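Local coordinates for TRAP dicarboxylate transporter-DctP subunit (Desulfovibrio desulfuricans subsp. desulfuricans, PDB 4NHB), which binds sn-glycerol-3-phosphate and probably serves as the periplasmic receptor that delivers a solute to a TRAP-type membrane transporter, at residues E39-T44 with L213-S218; T92-S97 with P173-Y178; E107-F112 with R308-F313; F146-R151 with I234-S239. One frame throughout, in Å; residues are numbered along the deposited sequence.

Contact 1: residues E39-T44 with L213-S218; sequences EGEPET and LADIVS
Two acidic side chains face each other obliquely where the turn before helix 42-57 meets helix 213-218. Glu-41 leaves the backbone with CG anti to its own N (chi1 -155°) and then bends at chi2, so its carboxylate swings toward the other helix. Asp-215 sets out across the line of approach, but its carboxylate turns back to Glu-41. The two carboxylate planes are nearly coplanar, 17° apart, and they meet through one oxygen each: Glu-41 OE1 is modelled 2.4 Å from Asp-215 OD1. The other oxygen of Glu-41 looks back into its own segment. Glu-43 N donates to Glu-41 OE2 at 2.9 Å and meets it nearly along the C-O axis, an N-cap bond that holds this end of the carboxylate toward the helix start.

Beside this pair the packing is apolar and close: Pro-42 CD presses on Ala-214 CB at 3.5 Å. Further toward the exposed edge, water takes over. One molecule donates to Glu-39 O at 2.6 Å and is hydrogen-bonded to Ser-218 OG, while a second donates to both Gly-40 O and Ala-214 O, the latter at 2.9 Å. The two waters bridge segments that probably belong to different lobes of the solute-binding fold, beside the ligand cleft.

Asp-215 OD2 also forms a salt bridge with Lys-37, a residue that binds sn-glycerol-3-phosphate, so the aspartate is a second-shell partner of the site. Two acid groups this near each other would be consistent with a proton held by one of them, but the modelled separation is too short to weigh; the Lys-37 salt bridge probably offsets part of the negative charge.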
# COMPACT_ATOMS: atom_id res chain seq x y z
N GLU A 39 -3.84 6.18 -12.84
CA GLU A 39 -2.97 5.62 -13.87
C GLU A 39 -1.56 6.12 -13.62
O GLU A 39 -1.38 7.21 -13.10
CB GLU A 39 -3.45 6.05 -15.24
CG GLU A 39 -4.78 5.46 -15.62
CD GLU A 39 -4.66 3.98 -15.97
OE1 GLU A 39 -3.54 3.54 -16.29
OE2 GLU A 39 -5.68 3.27 -15.90
N GLY A 40 -0.58 5.27 -13.95
CA GLY A 40 0.84 5.54 -13.81
C GLY A 40 1.34 5.37 -12.40
O GLY A 40 2.49 5.64 -12.13
N GLU A 41 0.48 4.94 -11.48
CA GLU A 41 0.89 4.72 -10.09
C GLU A 41 1.10 3.21 -9.94
O GLU A 41 0.42 2.41 -10.58
CB GLU A 41 -0.20 5.26 -9.15
CG GLU A 41 0.26 5.66 -7.73
CD GLU A 41 0.08 4.54 -6.72
OE1 GLU A 41 0.17 4.81 -5.49
OE2 GLU A 41 -0.07 3.37 -7.14
N PRO A 42 2.09 2.80 -9.11
CA PRO A 42 2.43 1.37 -9.11
C PRO A 42 1.29 0.39 -8.90
O PRO A 42 1.35 -0.63 -9.57
CB PRO A 42 3.49 1.24 -8.02
CG PRO A 42 4.14 2.63 -7.95
CD PRO A 42 3.02 3.61 -8.30
N GLU A 43 0.28 0.69 -8.07
CA GLU A 43 -0.85 -0.24 -7.88
C GLU A 43 -1.53 -0.50 -9.23
O GLU A 43 -1.71 -1.65 -9.66
CB GLU A 43 -1.83 0.30 -6.85
CG GLU A 43 -2.95 -0.69 -6.53
CD GLU A 43 -4.07 -0.07 -5.72
OE1 GLU A 43 -5.02 0.54 -6.28
OE2 GLU A 43 -4.05 -0.28 -4.51
N THR A 44 -1.84 0.58 -9.92
CA THR A 44 -2.57 0.53 -11.16
C THR A 44 -1.78 -0.13 -12.29
O THR A 44 -2.33 -0.91 -13.06
CB THR A 44 -2.96 1.93 -11.57
OG1 THR A 44 -3.64 2.54 -10.46
CG2 THR A 44 -3.88 1.89 -12.77
N LEU A 213 6.34 8.65 -2.89
CA LEU A 213 6.63 9.63 -3.91
C LEU A 213 5.77 9.44 -5.13
O LEU A 213 5.41 10.42 -5.78
CB LEU A 213 8.10 9.60 -4.32
CG LEU A 213 9.04 10.25 -3.28
CD1 LEU A 213 10.45 9.69 -3.34
CD2 LEU A 213 9.06 11.76 -3.42
N ALA A 214 5.39 8.21 -5.43
CA ALA A 214 4.54 7.97 -6.58
C ALA A 214 3.24 8.77 -6.46
O ALA A 214 2.74 9.32 -7.43
CB ALA A 214 4.23 6.45 -6.73
N ASP A 215 2.71 8.86 -5.25
CA ASP A 215 1.44 9.55 -5.02
C ASP A 215 1.66 11.05 -4.97
O ASP A 215 0.88 11.84 -5.53
CB ASP A 215 0.79 9.01 -3.73
CG ASP A 215 0.19 7.62 -3.90
OD1 ASP A 215 0.09 7.17 -5.07
OD2 ASP A 215 -0.20 7.00 -2.84
N ILE A 216 2.76 11.47 -4.34
CA ILE A 216 3.07 12.88 -4.27
C ILE A 216 3.23 13.48 -5.67
O ILE A 216 2.72 14.56 -5.93
CB ILE A 216 4.34 13.14 -3.46
CG1 ILE A 216 4.07 12.87 -1.99
CG2 ILE A 216 4.85 14.54 -3.69
CD1 ILE A 216 5.33 12.66 -1.18
N VAL A 217 3.91 12.77 -6.57
CA VAL A 217 4.09 13.27 -7.92
C VAL A 217 2.82 13.12 -8.76
O VAL A 217 2.43 14.02 -9.49
CB VAL A 217 5.27 12.58 -8.63
CG1 VAL A 217 5.17 12.72 -10.16
CG2 VAL A 217 6.57 13.16 -8.08
N SER A 218 2.17 11.97 -8.63
CA SER A 218 0.97 11.70 -9.37
C SER A 218 -0.11 12.74 -9.12
O SER A 218 -0.76 13.18 -10.07
CB SER A 218 0.43 10.30 -9.07
OG SER A 218 -0.77 10.13 -9.76
O HOH W 1 0.16 8.21 -11.30
O HOH W 2 2.74 7.81 -9.85

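Contact 2: residues T92-S97 with P173-Y178; sequences TGTQTS and PNIPLY. With G3P (sn-glycerol-3-phosphate), chain P.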
# COMPACT_ATOMS: atom_id res chain seq x y z
N THR A 92 -5.63 -3.39 -3.00
CA THR A 92 -5.62 -2.48 -1.87
C THR A 92 -4.50 -2.87 -0.92
O THR A 92 -3.74 -3.84 -1.20
CB THR A 92 -7.03 -2.43 -1.21
OG1 THR A 92 -7.13 -1.26 -0.38
CG2 THR A 92 -7.31 -3.64 -0.34
N GLY A 93 -4.38 -2.12 0.17
CA GLY A 93 -3.35 -2.35 1.15
C GLY A 93 -3.85 -2.71 2.55
O GLY A 93 -4.69 -3.60 2.73
N THR A 94 -3.30 -2.04 3.56
CA THR A 94 -3.59 -2.43 4.94
C THR A 94 -4.99 -2.00 5.41
O THR A 94 -5.33 -2.11 6.62
CB THR A 94 -2.55 -1.86 5.90
OG1 THR A 94 -2.47 -0.44 5.68
CG2 THR A 94 -1.16 -2.53 5.69
N GLN A 95 -5.79 -1.50 4.47
CA GLN A 95 -7.23 -1.33 4.66
C GLN A 95 -7.85 -2.66 5.13
O GLN A 95 -8.81 -2.70 5.90
CB GLN A 95 -7.89 -0.87 3.36
CG GLN A 95 -7.54 0.59 2.89
CD GLN A 95 -6.20 0.69 2.14
OE1 GLN A 95 -5.36 -0.22 2.18
NE2 GLN A 95 -6.00 1.79 1.45
N THR A 96 -7.29 -3.77 4.67
CA THR A 96 -7.84 -5.07 5.01
C THR A 96 -7.48 -5.47 6.42
O THR A 96 -7.92 -6.53 6.90
CB THR A 96 -7.33 -6.17 4.04
OG1 THR A 96 -5.91 -6.21 4.13
CG2 THR A 96 -7.72 -5.87 2.60
N SER A 97 -6.70 -4.64 7.11
CA SER A 97 -6.54 -4.80 8.55
C SER A 97 -7.87 -4.71 9.31
O SER A 97 -7.93 -5.14 10.44
CB SER A 97 -5.52 -3.79 9.13
OG SER A 97 -5.99 -2.46 9.09
N PRO A 173 -4.29 8.48 6.45
CA PRO A 173 -5.28 7.50 6.01
C PRO A 173 -6.15 7.09 7.19
O PRO A 173 -5.65 7.12 8.31
CB PRO A 173 -4.42 6.31 5.58
CG PRO A 173 -3.14 6.90 5.10
CD PRO A 173 -2.92 8.06 6.13
N ASN A 174 -7.40 6.72 6.93
CA ASN A 174 -8.32 6.30 7.99
C ASN A 174 -8.20 4.81 8.26
O ASN A 174 -9.09 4.03 7.98
CB ASN A 174 -9.77 6.64 7.63
CG ASN A 174 -10.71 6.62 8.84
OD1 ASN A 174 -10.29 6.47 9.98
ND2 ASN A 174 -11.99 6.77 8.58
N ILE A 175 -7.04 4.43 8.76
CA ILE A 175 -6.69 3.06 9.05
C ILE A 175 -5.99 3.11 10.40
O ILE A 175 -5.21 4.00 10.65
CB ILE A 175 -5.67 2.50 7.98
CG1 ILE A 175 -6.21 2.63 6.56
CG2 ILE A 175 -5.32 1.05 8.30
CD1 ILE A 175 -5.25 2.10 5.43
N PRO A 176 -6.29 2.17 11.29
CA PRO A 176 -5.76 2.35 12.65
C PRO A 176 -4.23 2.53 12.77
O PRO A 176 -3.70 3.43 13.47
CB PRO A 176 -6.26 1.09 13.36
CG PRO A 176 -7.60 0.87 12.74
CD PRO A 176 -7.37 1.17 11.26
N LEU A 177 -3.48 1.71 12.07
CA LEU A 177 -2.04 1.80 12.19
C LEU A 177 -1.50 3.23 11.87
O LEU A 177 -0.51 3.66 12.47
CB LEU A 177 -1.39 0.69 11.36
CG LEU A 177 -1.02 0.99 9.92
CD1 LEU A 177 0.34 1.60 9.92
CD2 LEU A 177 -1.01 -0.29 9.08
N TYR A 178 -2.16 3.95 10.96
CA TYR A 178 -1.77 5.34 10.62
C TYR A 178 -2.22 6.44 11.64
O TYR A 178 -1.48 7.37 11.93
CB TYR A 178 -2.33 5.70 9.22
CG TYR A 178 -1.55 5.03 8.10
CD1 TYR A 178 -0.40 5.60 7.62
CD2 TYR A 178 -1.95 3.82 7.56
CE1 TYR A 178 0.33 5.00 6.58
CE2 TYR A 178 -1.21 3.20 6.55
CZ TYR A 178 -0.09 3.82 6.06
OH TYR A 178 0.67 3.23 5.08
O1 G3P P . -1.84 0.42 2.43
C1 G3P P . -2.49 1.50 3.03
C2 G3P P . -2.27 2.77 2.20
O2 G3P P . -2.76 2.56 0.90
C3 G3P P . -3.01 3.94 2.86
O1P G3P P . -2.38 5.13 2.51
O4P G3P P . -2.83 5.12 0.12
O2P G3P P . -4.49 6.25 1.69
O3P G3P P . -2.29 7.33 1.22
P G3P P . -3.05 6.01 1.31
O HOH W 3 -4.60 -0.86 11.12
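In the two-lobed fold of the periplasmic binding proteins the ligand lies in a cleft between domains, and here the 3-10 turn 94-97, which follows strand 89-92, meets the start of helix 176-184 beside the bound sn-glycerol-3-phosphate. Ile-175, the N-cap residue of that helix, carries the contact. Its CB points at the opposite turn and splits the side chain into two branches. CG2, anti to the backbone N, packs against the turn, 3.6 Å from Thr-94 O and 3.7 Å from Ser-97 OG. CG1 lies beside the backbone N (chi1 -56°), and the extended second torsion (180°) carries CD1 toward the ligand. There CD1 touches Gln-95 CD at 3.7 Å and G3P C1 at the same separation, so one methyl group is shared between amide and glycerol.

Polar grips surround this apolar wedge. Thr-94 N donates to G3P O1 at 3.1 Å in a fairly straight bond (161°). Gln-95 NE2 adds a weak bond to G3P O2, its stronger partner being Glu-75. Toward the phosphate end of the ligand, Pro-173 CG comes within 3.2 Å of G3P O1P and also lies over a rim of the Tyr-178 ring. Thr-94 OG1 sits in the plane of that ring at its edge, and both it and Tyr-178 OH are hydrogen-bonded to Glu-107.

Thr-94 O, grazed by the isoleucine methyl, accepts from both Ser-97 N and Ser-97 OG. The same Ser-97 OG receives a proton from a water at 2.9 Å, and that water in turn accepts from Leu-177 N.

Contact 3: residues E107-F112 with R308-F313; sequences ETPMLF and RSWKLF. With G3P (sn-glycerol-3-phosphate), chain P.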
# COMPACT_ATOMS: atom_id res chain seq x y z
N GLU A 107 2.68 -3.15 6.83
CA GLU A 107 3.25 -1.80 6.86
C GLU A 107 3.78 -1.37 8.25
O GLU A 107 3.71 -0.22 8.62
CB GLU A 107 2.20 -0.80 6.31
CG GLU A 107 1.85 -1.06 4.87
CD GLU A 107 0.85 -0.09 4.24
OE1 GLU A 107 0.11 0.59 4.99
OE2 GLU A 107 0.80 -0.04 2.98
N THR A 108 4.35 -2.33 8.99
CA THR A 108 4.97 -2.09 10.31
C THR A 108 5.97 -0.97 10.21
O THR A 108 6.91 -1.03 9.40
CB THR A 108 5.71 -3.37 10.80
OG1 THR A 108 4.79 -4.44 10.94
CG2 THR A 108 6.44 -3.15 12.14
N PRO A 109 5.75 0.12 10.98
CA PRO A 109 6.69 1.22 10.83
C PRO A 109 8.10 0.82 11.24
O PRO A 109 8.25 0.03 12.16
CB PRO A 109 6.12 2.29 11.76
CG PRO A 109 4.64 1.99 11.82
CD PRO A 109 4.55 0.50 11.75
N MET A 110 9.10 1.32 10.55
CA MET A 110 10.49 1.09 10.94
C MET A 110 10.91 -0.37 10.87
O MET A 110 11.81 -0.78 11.60
CB MET A 110 10.71 1.55 12.38
CG MET A 110 10.24 2.94 12.66
SD MET A 110 10.99 4.08 11.50
CE MET A 110 12.69 3.48 11.41
N LEU A 111 10.26 -1.17 10.06
CA LEU A 111 10.58 -2.60 10.10
C LEU A 111 11.64 -3.02 9.07
O LEU A 111 12.49 -3.88 9.37
CB LEU A 111 9.32 -3.43 9.94
CG LEU A 111 9.61 -4.94 10.02
CD1 LEU A 111 10.19 -5.37 11.37
CD2 LEU A 111 8.36 -5.73 9.70
N PHE A 112 11.58 -2.44 7.88
CA PHE A 112 12.47 -2.81 6.78
C PHE A 112 13.54 -1.79 6.49
O PHE A 112 13.28 -0.60 6.44
CB PHE A 112 11.66 -3.08 5.51
CG PHE A 112 10.62 -4.14 5.70
CD1 PHE A 112 11.00 -5.45 6.04
CD2 PHE A 112 9.27 -3.84 5.60
CE1 PHE A 112 10.06 -6.44 6.24
CE2 PHE A 112 8.31 -4.83 5.80
CZ PHE A 112 8.72 -6.14 6.12
N ARG A 308 7.34 2.75 19.43
CA ARG A 308 6.18 2.77 20.35
C ARG A 308 4.92 2.25 19.67
O ARG A 308 4.10 1.54 20.28
CB ARG A 308 5.89 4.19 20.87
CG ARG A 308 6.87 4.73 21.89
CD ARG A 308 6.35 6.00 22.56
NE ARG A 308 6.27 7.15 21.65
CZ ARG A 308 7.28 7.96 21.36
NH1 ARG A 308 8.48 7.78 21.89
NH2 ARG A 308 7.10 8.98 20.52
N SER A 309 4.75 2.62 18.41
CA SER A 309 3.52 2.28 17.71
C SER A 309 3.34 0.76 17.56
O SER A 309 2.24 0.31 17.30
CB SER A 309 3.44 2.98 16.33
OG SER A 309 4.53 2.65 15.47
N TRP A 310 4.40 -0.02 17.75
CA TRP A 310 4.24 -1.47 17.70
C TRP A 310 3.34 -2.02 18.81
O TRP A 310 2.85 -3.15 18.69
CB TRP A 310 5.60 -2.18 17.72
CG TRP A 310 6.48 -1.87 16.53
CD1 TRP A 310 6.23 -0.94 15.55
CD2 TRP A 310 7.74 -2.45 16.23
NE1 TRP A 310 7.26 -0.94 14.63
CE2 TRP A 310 8.20 -1.87 15.03
CE3 TRP A 310 8.53 -3.43 16.84
CZ2 TRP A 310 9.41 -2.22 14.44
CZ3 TRP A 310 9.72 -3.78 16.26
CH2 TRP A 310 10.16 -3.17 15.07
N LYS A 311 3.10 -1.26 19.88
CA LYS A 311 2.16 -1.74 20.90
C LYS A 311 0.84 -2.05 20.22
O LYS A 311 0.15 -3.02 20.56
CB LYS A 311 1.96 -0.73 22.03
CG LYS A 311 0.84 -1.10 23.01
CD LYS A 311 0.52 0.05 24.00
CE LYS A 311 -0.86 -0.10 24.71
NZ LYS A 311 -1.00 -1.37 25.51
N LEU A 312 0.46 -1.22 19.25
CA LEU A 312 -0.77 -1.48 18.53
C LEU A 312 -0.80 -2.94 18.06
O LEU A 312 -1.84 -3.59 18.15
CB LEU A 312 -0.92 -0.54 17.31
CG LEU A 312 -1.97 -0.99 16.29
CD1 LEU A 312 -3.33 -0.99 16.97
CD2 LEU A 312 -1.98 -0.09 15.02
N PHE A 313 0.33 -3.47 17.58
CA PHE A 313 0.33 -4.82 17.03
C PHE A 313 0.35 -5.89 18.15
O PHE A 313 -0.30 -6.94 18.04
CB PHE A 313 1.55 -5.05 16.13
CG PHE A 313 1.73 -4.04 15.03
CD1 PHE A 313 0.71 -3.70 14.19
CD2 PHE A 313 2.95 -3.41 14.85
CE1 PHE A 313 0.90 -2.77 13.18
CE2 PHE A 313 3.13 -2.49 13.83
CZ PHE A 313 2.10 -2.18 13.02
O1 G3P P . -1.84 0.42 2.43
C1 G3P P . -2.49 1.50 3.03
C2 G3P P . -2.27 2.77 2.20
O2 G3P P . -2.76 2.56 0.90
C3 G3P P . -3.01 3.94 2.86
O1P G3P P . -2.38 5.13 2.51
O4P G3P P . -2.83 5.12 0.12
O2P G3P P . -4.49 6.25 1.69
O3P G3P P . -2.29 7.33 1.22
P G3P P . -3.05 6.01 1.31
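Packing is tightest round Trp-310, whose indole comes in against the 108-111 turn. Its NE1 donates to Pro-109 O at 2.8 Å, with the acceptor lying only 3° out of the ring plane and the donor in the carbonyl plane, so the bond favours this rotation of the indole. Thr-108 crosses the indole at about a right angle and sets its methyl CG2, anti to the backbone N, 3.4 Å from Trp-310 NE1. Thr-108 OG1 takes the other direction and is hydrogen-bonded to Met-105 O. Next to them Pro-109 and Phe-313 approach tip to tip: Pro-109 CD lies in the plane of the phenyl ring at its edge, 3.8 Å from Phe-313 CZ.

Thr-108 to Leu-111 forms a type II beta turn, and Arg-308 to Lys-311 a type I turn leading into helix 311-316. The contact thus joins the loop between strand 89-92 and helix 115-122 to the C-terminal helices, with Leu-324 of helix 320-329 packing on both Thr-108 and Trp-310. At the start of this loop Glu-107, extended beyond CG, leads away from the interface to the cleft, where its OE2 accepts from G3P O1 at 2.7 Å.

Side-chain contacts from Met-110 and Leu-111 to the benzene part of the indole are looser. Met-110 CB stays 4.5 Å from Trp-310 CZ2 and its thioether leads away, while Leu-111 CD1 is 4.3 Å from Trp-310 CH2. Both Met-110 and the tryptophan are partly exposed, whereas Thr-108, Pro-109 and Phe-313 are buried.

Contact 4: residues F146-R151 with I234-S239; sequences FPLGFR and ILVIHS. With G3P (sn-glycerol-3-phosphate), chain P.
Strands 146-155 and 235-243 run antiparallel, 149° between their short segments, but the register slips by one residue between Pro-147 and Gly-149. Leu-148 sits within this beta bulge. Its CD2 settles over the centre of the His-238 ring, 3.7 Å from the centroid and 13° off the normal, a CH-pi contact, while its CB rests on Val-236 CG1. Val-236 CG2 tucks into the bent Arg-151 chain, 3.4 Å from NH2. The Phe-146 ring, its CG in the crowded position (chi1 57°), takes His-238 O over one face near the rim, with CE1 3.9 Å from His-238 CB. Across the sheet, Leu-235 CB lies over a rim of the Phe-150 ring, and its CD1 is 3.5 Å from Gly-149 C; the positive phi of Gly-149 would press a side chain against the preceding carbonyl oxygen.

Five backbone bonds stitch the pair. Gly-149 N is buried without a partner.

As in other TRAP binding proteins, these strands probably run between the lobes; Arg-151, Val-236 and His-238 line the pocket. Arg-151 NH2 donates to G3P O1P (2.9 Å) and NH1 to O3P, with NE paired to Asp-210. His-238 NE2 and G3P O2 are hydrogen-bonded at 2.7 Å; with Glu-43 bonded to ND1, the imidazole is probably polarised and may be protonated.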
# COMPACT_ATOMS: atom_id res chain seq x y z
N PHE A 146 3.41 -6.13 -3.07
CA PHE A 146 4.29 -5.34 -3.88
C PHE A 146 4.29 -3.94 -3.31
O PHE A 146 3.34 -3.53 -2.62
CB PHE A 146 3.87 -5.39 -5.36
CG PHE A 146 2.44 -4.93 -5.61
CD1 PHE A 146 2.13 -3.58 -5.74
CD2 PHE A 146 1.40 -5.85 -5.71
CE1 PHE A 146 0.81 -3.18 -5.97
CE2 PHE A 146 0.10 -5.44 -5.95
CZ PHE A 146 -0.20 -4.11 -6.07
N PRO A 147 5.35 -3.19 -3.57
CA PRO A 147 5.40 -1.90 -2.88
C PRO A 147 4.76 -0.75 -3.70
O PRO A 147 4.75 -0.79 -4.94
CB PRO A 147 6.89 -1.63 -2.78
CG PRO A 147 7.46 -2.29 -4.05
CD PRO A 147 6.61 -3.52 -4.26
N LEU A 148 4.31 0.28 -3.00
CA LEU A 148 4.00 1.57 -3.60
C LEU A 148 5.11 2.58 -3.26
O LEU A 148 5.25 3.60 -3.94
CB LEU A 148 2.61 2.08 -3.16
CG LEU A 148 1.36 1.60 -3.96
CD1 LEU A 148 1.27 0.12 -4.11
CD2 LEU A 148 0.05 2.17 -3.41
N GLY A 149 5.89 2.26 -2.24
CA GLY A 149 7.04 3.05 -1.89
C GLY A 149 7.02 3.55 -0.46
O GLY A 149 5.98 3.61 0.17
N PHE A 150 8.21 3.92 0.03
CA PHE A 150 8.34 4.52 1.32
C PHE A 150 7.62 5.86 1.43
O PHE A 150 7.60 6.63 0.48
CB PHE A 150 9.83 4.70 1.67
CG PHE A 150 10.51 3.39 2.09
CD1 PHE A 150 10.37 2.90 3.39
CD2 PHE A 150 11.24 2.67 1.17
CE1 PHE A 150 10.99 1.69 3.78
CE2 PHE A 150 11.86 1.45 1.54
CZ PHE A 150 11.74 0.97 2.84
N ARG A 151 7.03 6.12 2.60
CA ARG A 151 6.25 7.36 2.80
C ARG A 151 7.18 8.49 3.24
O ARG A 151 8.01 8.29 4.13
CB ARG A 151 5.14 7.18 3.83
CG ARG A 151 4.21 5.95 3.55
CD ARG A 151 2.96 5.94 4.44
NE ARG A 151 1.99 6.96 4.06
CZ ARG A 151 0.81 6.74 3.49
NH1 ARG A 151 0.04 7.75 3.16
NH2 ARG A 151 0.38 5.51 3.25
N ILE A 234 7.26 4.37 6.99
CA ILE A 234 6.47 3.20 6.56
C ILE A 234 6.70 2.95 5.05
O ILE A 234 6.78 3.89 4.28
CB ILE A 234 5.01 3.45 6.75
CG1 ILE A 234 4.64 3.42 8.23
CG2 ILE A 234 4.18 2.39 5.98
CD1 ILE A 234 3.31 3.95 8.52
N LEU A 235 6.75 1.68 4.67
CA LEU A 235 6.77 1.28 3.25
C LEU A 235 5.37 0.79 2.90
O LEU A 235 4.88 -0.15 3.48
CB LEU A 235 7.79 0.16 3.05
CG LEU A 235 7.70 -0.61 1.74
CD1 LEU A 235 7.91 0.32 0.51
CD2 LEU A 235 8.70 -1.76 1.73
N VAL A 236 4.71 1.47 1.97
CA VAL A 236 3.42 1.03 1.56
C VAL A 236 3.51 -0.26 0.74
O VAL A 236 4.27 -0.36 -0.22
CB VAL A 236 2.65 2.15 0.77
CG1 VAL A 236 1.24 1.70 0.31
CG2 VAL A 236 2.54 3.40 1.62
N ILE A 237 2.73 -1.24 1.16
CA ILE A 237 2.64 -2.55 0.50
C ILE A 237 1.18 -2.81 0.14
O ILE A 237 0.30 -2.77 1.00
CB ILE A 237 3.11 -3.66 1.44
CG1 ILE A 237 4.61 -3.50 1.78
CG2 ILE A 237 2.81 -5.04 0.85
CD1 ILE A 237 5.57 -3.79 0.61
N HIS A 238 0.89 -3.04 -1.14
CA HIS A 238 -0.45 -3.49 -1.55
C HIS A 238 -0.46 -4.91 -2.11
O HIS A 238 0.58 -5.53 -2.30
CB HIS A 238 -1.01 -2.51 -2.57
CG HIS A 238 -1.55 -1.26 -1.96
ND1 HIS A 238 -2.48 -0.49 -2.60
CD2 HIS A 238 -1.30 -0.65 -0.77
CE1 HIS A 238 -2.79 0.56 -1.84
NE2 HIS A 238 -2.07 0.49 -0.73
N SER A 239 -1.66 -5.43 -2.37
CA SER A 239 -1.85 -6.77 -2.92
C SER A 239 -2.97 -6.80 -3.90
O SER A 239 -3.85 -5.95 -3.86
CB SER A 239 -2.17 -7.80 -1.84
OG SER A 239 -1.23 -7.73 -0.82
O1 G3P P . -1.84 0.42 2.43
C1 G3P P . -2.49 1.50 3.03
C2 G3P P . -2.27 2.77 2.20
O2 G3P P . -2.76 2.56 0.90
C3 G3P P . -3.01 3.94 2.86
O1P G3P P . -2.38 5.13 2.51
O4P G3P P . -2.83 5.12 0.12
O2P G3P P . -4.49 6.25 1.69
O3P G3P P . -2.29 7.33 1.22
P G3P P . -3.05 6.01 1.31

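Contact 4 is the buried core of the set, about 4 Å from the chain's centre to its own, and its binding rests on backbone pairing with side chains packed on both faces. Contacts 1 and 2 instead join helix starts and turns across the cleft, the first partly buried with waters and crowded acids, the second closed over the glycerol by apolar wedging. Contact 3 has its centre farthest from that of the chain (about 15 Å) yet is still buried, with aromatic packing and one indole hydrogen bond. Contacts 2, 3 and 4 all touch the ligand. Glu-107 of contact 3 ties them together, bonding Ile-237 N of contact 4 and also meeting contact 2.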